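PDB 3OYR: trans-isoprenyl diphosphate synthase, which probably makes all-trans-octaprenyl diphosphate, the precursor of quinone side chains, by adding isopentenyl units to farnesyl diphosphate with the help of magnesium. Local coordinates for residues V28-A33 with N327-A332; L262-R267 with E295-S300. All blocks are in the same frame, centred on the assembly; numbering follows the deposited sequence.

Contact 1 (V28-A33 with N327-A332)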
# COMPACT_ATOMS: atom_id res chain seq x y z
N VAL B 28 -22.28 -0.28 17.91
CA VAL B 28 -21.14 -0.02 18.77
C VAL B 28 -21.25 -0.78 20.09
O VAL B 28 -20.28 -1.43 20.54
CB VAL B 28 -21.01 1.49 18.99
CG1 VAL B 28 -20.04 1.82 20.14
CG2 VAL B 28 -20.58 2.14 17.70
N ARG B 29 -22.44 -0.75 20.67
CA ARG B 29 -22.73 -1.44 21.91
C ARG B 29 -22.67 -2.97 21.77
O ARG B 29 -22.06 -3.64 22.59
CB ARG B 29 -24.11 -1.01 22.39
CG ARG B 29 -24.43 -1.33 23.81
CD ARG B 29 -25.67 -0.54 24.20
NE ARG B 29 -26.87 -1.00 23.50
CZ ARG B 29 -27.63 -0.26 22.69
NH1 ARG B 29 -27.37 1.03 22.46
NH2 ARG B 29 -28.69 -0.80 22.13
N LEU B 30 -23.29 -3.51 20.73
CA LEU B 30 -23.21 -4.95 20.47
C LEU B 30 -21.77 -5.43 20.21
O LEU B 30 -21.41 -6.55 20.57
CB LEU B 30 -24.10 -5.34 19.29
CG LEU B 30 -25.61 -5.35 19.54
CD1 LEU B 30 -26.30 -5.36 18.19
CD2 LEU B 30 -26.04 -6.56 20.41
N ALA B 31 -20.96 -4.56 19.60
CA ALA B 31 -19.61 -4.93 19.16
C ALA B 31 -18.49 -4.58 20.17
O ALA B 31 -17.33 -4.93 19.95
CB ALA B 31 -19.32 -4.31 17.81
N GLU B 32 -18.87 -3.89 21.25
CA GLU B 32 -17.96 -3.45 22.30
C GLU B 32 -16.91 -4.48 22.69
O GLU B 32 -15.72 -4.19 22.64
CB GLU B 32 -18.76 -3.00 23.53
CG GLU B 32 -17.94 -2.35 24.64
CD GLU B 32 -18.80 -1.73 25.74
OE1 GLU B 32 -19.96 -2.16 25.93
OE2 GLU B 32 -18.32 -0.79 26.41
N ALA B 33 -17.35 -5.69 23.04
CA ALA B 33 -16.44 -6.73 23.51
C ALA B 33 -15.49 -7.21 22.39
O ALA B 33 -14.36 -7.63 22.67
CB ALA B 33 -17.21 -7.91 24.13
N ASN B 327 -32.76 -10.28 14.29
CA ASN B 327 -32.18 -10.15 15.63
C ASN B 327 -31.55 -8.76 15.84
O ASN B 327 -31.73 -7.87 15.01
CB ASN B 327 -31.17 -11.28 15.89
CG ASN B 327 -30.03 -11.32 14.88
OD1 ASN B 327 -29.61 -10.31 14.32
ND2 ASN B 327 -29.50 -12.51 14.68
N ASP B 328 -30.82 -8.59 16.93
CA ASP B 328 -30.21 -7.29 17.26
C ASP B 328 -29.09 -6.88 16.31
O ASP B 328 -28.96 -5.70 15.98
CB ASP B 328 -29.68 -7.28 18.71
CG ASP B 328 -30.80 -7.21 19.74
OD1 ASP B 328 -30.69 -7.88 20.79
OD2 ASP B 328 -31.79 -6.48 19.50
N TRP B 329 -28.29 -7.85 15.89
CA TRP B 329 -27.20 -7.62 14.94
C TRP B 329 -27.78 -7.13 13.62
O TRP B 329 -27.32 -6.12 13.07
CB TRP B 329 -26.41 -8.91 14.70
CG TRP B 329 -25.46 -9.22 15.80
CD1 TRP B 329 -25.54 -10.26 16.67
CD2 TRP B 329 -24.30 -8.47 16.16
NE1 TRP B 329 -24.49 -10.21 17.55
CE2 TRP B 329 -23.71 -9.12 17.27
CE3 TRP B 329 -23.69 -7.30 15.65
CZ2 TRP B 329 -22.54 -8.65 17.87
CZ3 TRP B 329 -22.52 -6.85 16.25
CH2 TRP B 329 -21.95 -7.53 17.34
N ARG B 330 -28.82 -7.82 13.15
CA ARG B 330 -29.50 -7.38 11.91
C ARG B 330 -30.09 -5.97 12.01
O ARG B 330 -29.88 -5.14 11.11
CB ARG B 330 -30.53 -8.38 11.39
CG ARG B 330 -30.64 -8.28 9.87
CD ARG B 330 -31.80 -9.04 9.28
NE ARG B 330 -33.04 -8.30 9.45
CZ ARG B 330 -34.24 -8.78 9.15
NH1 ARG B 330 -34.38 -10.01 8.66
NH2 ARG B 330 -35.30 -8.01 9.34
N GLU B 331 -30.80 -5.68 13.10
CA GLU B 331 -31.32 -4.34 13.35
C GLU B 331 -30.24 -3.25 13.43
O GLU B 331 -30.44 -2.12 12.95
CB GLU B 331 -32.15 -4.34 14.64
CG GLU B 331 -32.69 -2.96 15.06
CD GLU B 331 -34.20 -2.81 14.90
OE1 GLU B 331 -34.68 -1.65 14.96
OE2 GLU B 331 -34.90 -3.83 14.71
N ALA B 332 -29.12 -3.58 14.07
CA ALA B 332 -27.96 -2.68 14.14
C ALA B 332 -27.43 -2.34 12.74
O ALA B 332 -27.09 -1.19 12.44
CB ALA B 332 -26.86 -3.30 15.00

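Contact 2 (L262-R267 with E295-S300)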
# COMPACT_ATOMS: atom_id res chain seq x y z
N LEU B 262 -22.19 17.68 -10.57
CA LEU B 262 -22.70 17.26 -11.87
C LEU B 262 -24.20 17.52 -12.01
O LEU B 262 -24.67 18.01 -13.05
CB LEU B 262 -22.41 15.77 -12.10
CG LEU B 262 -20.97 15.28 -12.28
CD1 LEU B 262 -20.98 13.76 -12.51
CD2 LEU B 262 -20.29 15.99 -13.44
N LEU B 263 -24.95 17.19 -10.95
CA LEU B 263 -26.39 17.38 -10.93
C LEU B 263 -26.75 18.85 -10.94
O LEU B 263 -27.66 19.25 -11.66
CB LEU B 263 -27.03 16.67 -9.74
CG LEU B 263 -27.08 15.13 -9.73
CD1 LEU B 263 -27.64 14.62 -8.40
CD2 LEU B 263 -27.88 14.58 -10.91
N ALA B 264 -26.02 19.65 -10.15
CA ALA B 264 -26.21 21.11 -10.09
C ALA B 264 -25.94 21.79 -11.42
O ALA B 264 -26.70 22.67 -11.82
CB ALA B 264 -25.33 21.71 -9.04
N ILE B 265 -24.85 21.39 -12.08
CA ILE B 265 -24.54 21.86 -13.44
C ILE B 265 -25.72 21.58 -14.38
O ILE B 265 -26.12 22.45 -15.15
CB ILE B 265 -23.21 21.22 -13.98
CG1 ILE B 265 -22.00 21.83 -13.27
CG2 ILE B 265 -23.08 21.40 -15.49
CD1 ILE B 265 -20.69 21.11 -13.56
N ALA B 266 -26.30 20.38 -14.25
CA ALA B 266 -27.45 19.97 -15.07
C ALA B 266 -28.74 20.77 -14.82
O ALA B 266 -29.53 20.95 -15.74
CB ALA B 266 -27.70 18.47 -14.93
N ARG B 267 -28.95 21.24 -13.59
CA ARG B 267 -30.12 22.09 -13.31
C ARG B 267 -29.86 23.57 -13.61
O ARG B 267 -30.81 24.33 -13.79
CB ARG B 267 -30.62 21.96 -11.85
CG ARG B 267 -30.06 20.83 -11.03
CD ARG B 267 -30.91 19.57 -11.03
NE ARG B 267 -31.67 19.45 -9.79
CZ ARG B 267 -32.03 18.30 -9.21
NH1 ARG B 267 -32.73 18.32 -8.08
NH2 ARG B 267 -31.69 17.14 -9.75
N GLU B 295 -23.93 27.31 -2.61
CA GLU B 295 -25.29 27.84 -2.72
C GLU B 295 -26.04 27.25 -3.92
O GLU B 295 -27.20 26.85 -3.79
CB GLU B 295 -25.28 29.38 -2.77
CG GLU B 295 -24.85 30.07 -1.46
CD GLU B 295 -25.82 29.86 -0.30
OE1 GLU B 295 -25.37 29.98 0.87
OE2 GLU B 295 -27.02 29.59 -0.53
N LEU B 296 -25.37 27.18 -5.07
CA LEU B 296 -25.94 26.60 -6.30
C LEU B 296 -26.19 25.10 -6.21
O LEU B 296 -27.00 24.57 -6.97
CB LEU B 296 -25.04 26.89 -7.50
CG LEU B 296 -25.34 28.15 -8.31
CD1 LEU B 296 -24.07 28.66 -8.98
CD2 LEU B 296 -26.44 27.90 -9.35
N ILE B 297 -25.47 24.41 -5.33
CA ILE B 297 -25.67 22.97 -5.13
C ILE B 297 -26.85 22.68 -4.18
O ILE B 297 -27.64 21.75 -4.43
CB ILE B 297 -24.34 22.21 -4.80
CG1 ILE B 297 -23.57 21.97 -6.10
CG2 ILE B 297 -24.59 20.86 -4.10
CD1 ILE B 297 -22.09 22.20 -6.05
N ILE B 298 -26.99 23.48 -3.11
CA ILE B 298 -28.13 23.36 -2.19
C ILE B 298 -29.41 23.78 -2.90
O ILE B 298 -30.34 22.98 -3.05
CB ILE B 298 -27.95 24.16 -0.86
CG1 ILE B 298 -26.73 23.67 -0.07
CG2 ILE B 298 -29.23 24.06 0.01
CD1 ILE B 298 -26.41 24.47 1.21
N GLY B 299 -29.42 25.02 -3.37
CA GLY B 299 -30.60 25.62 -3.98
C GLY B 299 -31.21 24.91 -5.18
O GLY B 299 -32.44 24.84 -5.30
N SER B 300 -30.36 24.37 -6.05
CA SER B 300 -30.83 23.60 -7.20
C SER B 300 -31.40 22.22 -6.82
O SER B 300 -31.86 21.48 -7.68
CB SER B 300 -29.72 23.44 -8.24
OG SER B 300 -28.67 22.64 -7.72

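Contact 1 (V28-A33 with N327-A332)
The indole of Trp-329 lies against Leu-30, which covers one face of its six-membered ring. Leu-30 CB sits over that face, 3.8 Å from the ring centroid and 18° off the normal. This is a CH-pi contact, shifted somewhat toward the rim. The closest ring atom is CH2 of Trp-329, 3.6 Å from Leu-30 CB. Trp-329 CH2 also comes within 3.4 Å of Leu-30 O, so the outer end of the ring touches backbone as well as side chain. Ala-31 N approaches the same end obliquely, and Ala-31 CB is more distant. The Trp-329 CG lies beside its own backbone N (chi1 -78°), and from there the ring extends toward helix 25-45.

The rest of Leu-30 reaches past the ring to the start of helix 328-342. Its CD1 is 3.5 Å from Asp-328 O and 3.8 Å from Ala-332 CB. The Leu-30 and Asp-328 side chains cross at about a right angle, touching through the CB of Asp-328. No hydrogen bond joins the two segments. The polar work is local: Asn-327 is the N-cap, and its OD1 accepts from Arg-330 N at 2.9 Å, with the donor nearly along the C=O axis.

An alanine in place of Trp-329 would probably leave a gap beside Leu-30 CB and Ala-31 and take away the ring face on which Leu-30 CB packs. Leu-27 and Arg-78 also touch the Trp-329 side chain, and Ala-31 packs on Leu-71 and Val-74 of helix 68-79. The axes of the short helical segments 28-33 and 328-332 approach to 10.3 Å, with a signed crossing angle of -123°. This is plain helix-helix packing in the all-helical isoprenoid synthase fold, joining an N-terminal helix to the capped start of the C-terminal one, away from the substrate and metal sites.

Contact 2 (L262-R267 with E295-S300)
Ala-264 and Ile-297 meet at the tight part of this contact. Ala-264 CB is 3.4 Å from Ile-297 CG1, closer than usual for two carbons. The CA atoms of the two residues are 5.3 Å apart, a short spacing that the small alanine side chain allows. Both residues are buried. Ser-300 adds to the same patch, with its OG 3.7 Å from Ala-264 CB. That hydroxyl is not left to a hydrophobic neighbour alone. It donates to Leu-296 O at 2.7 Å, in the plane of that carbonyl. The OG stands between its own backbone N and carbonyl carbon (chi1 66°), which turns it back toward the preceding helical turn.

The other side is polar and more open. Arg-267 is exposed, and its bent chain passes alongside Ser-300, with CG of Arg-267 3.8 Å from Ser-300 CB. Its NE then donates to Ser-300 O at 2.9 Å, with an angle of 148° at the hydrogen. NH1 of Arg-267 gives the same oxygen a second, weak bond at 3.3 Å. The oxygen lies at the edge of the guanidinium, 19° out of its plane. Two donors of one side chain thus share a single backbone acceptor, Ser-300 O. The positive charge of the guanidinium would probably polarise that carbonyl.

The tight part is therefore carbon against carbon, and the exposed part rests on one arginine. Helix 302-320 adjoins both: Ala-264 touches Ala-302, and Arg-267 touches Ala-305. Leu-296 packs on Trp-276 of helix 273-281, as does Ile-265. Ile-297 also meets Pro-260 and Leu-261, so the end of helix 287-299 lies against helix 259-267 with helices 273-281 and 302-320 as further neighbours.

Contacts 1 and 2 share no helix and do not touch. Their centres are 38 Å apart, and their nearest atoms about 26 Å. Each is partly buried and well away from the centre of the chain. Contact 1 joins helices from near the two chain ends, so contact 2 is nested within the loop it closes. Contact 2 is more local, with 27 residues between its segments. Their chemistry differs: contact 1 lays a leucine on an aromatic face, without a cross-segment hydrogen bond, whereas contact 2 pairs a small apolar patch with an arginine-to-carbonyl bond. Contact 2 also lies nearer the metal site, the side chain of Ile-297 being about 13 Å from a bound calcium ion.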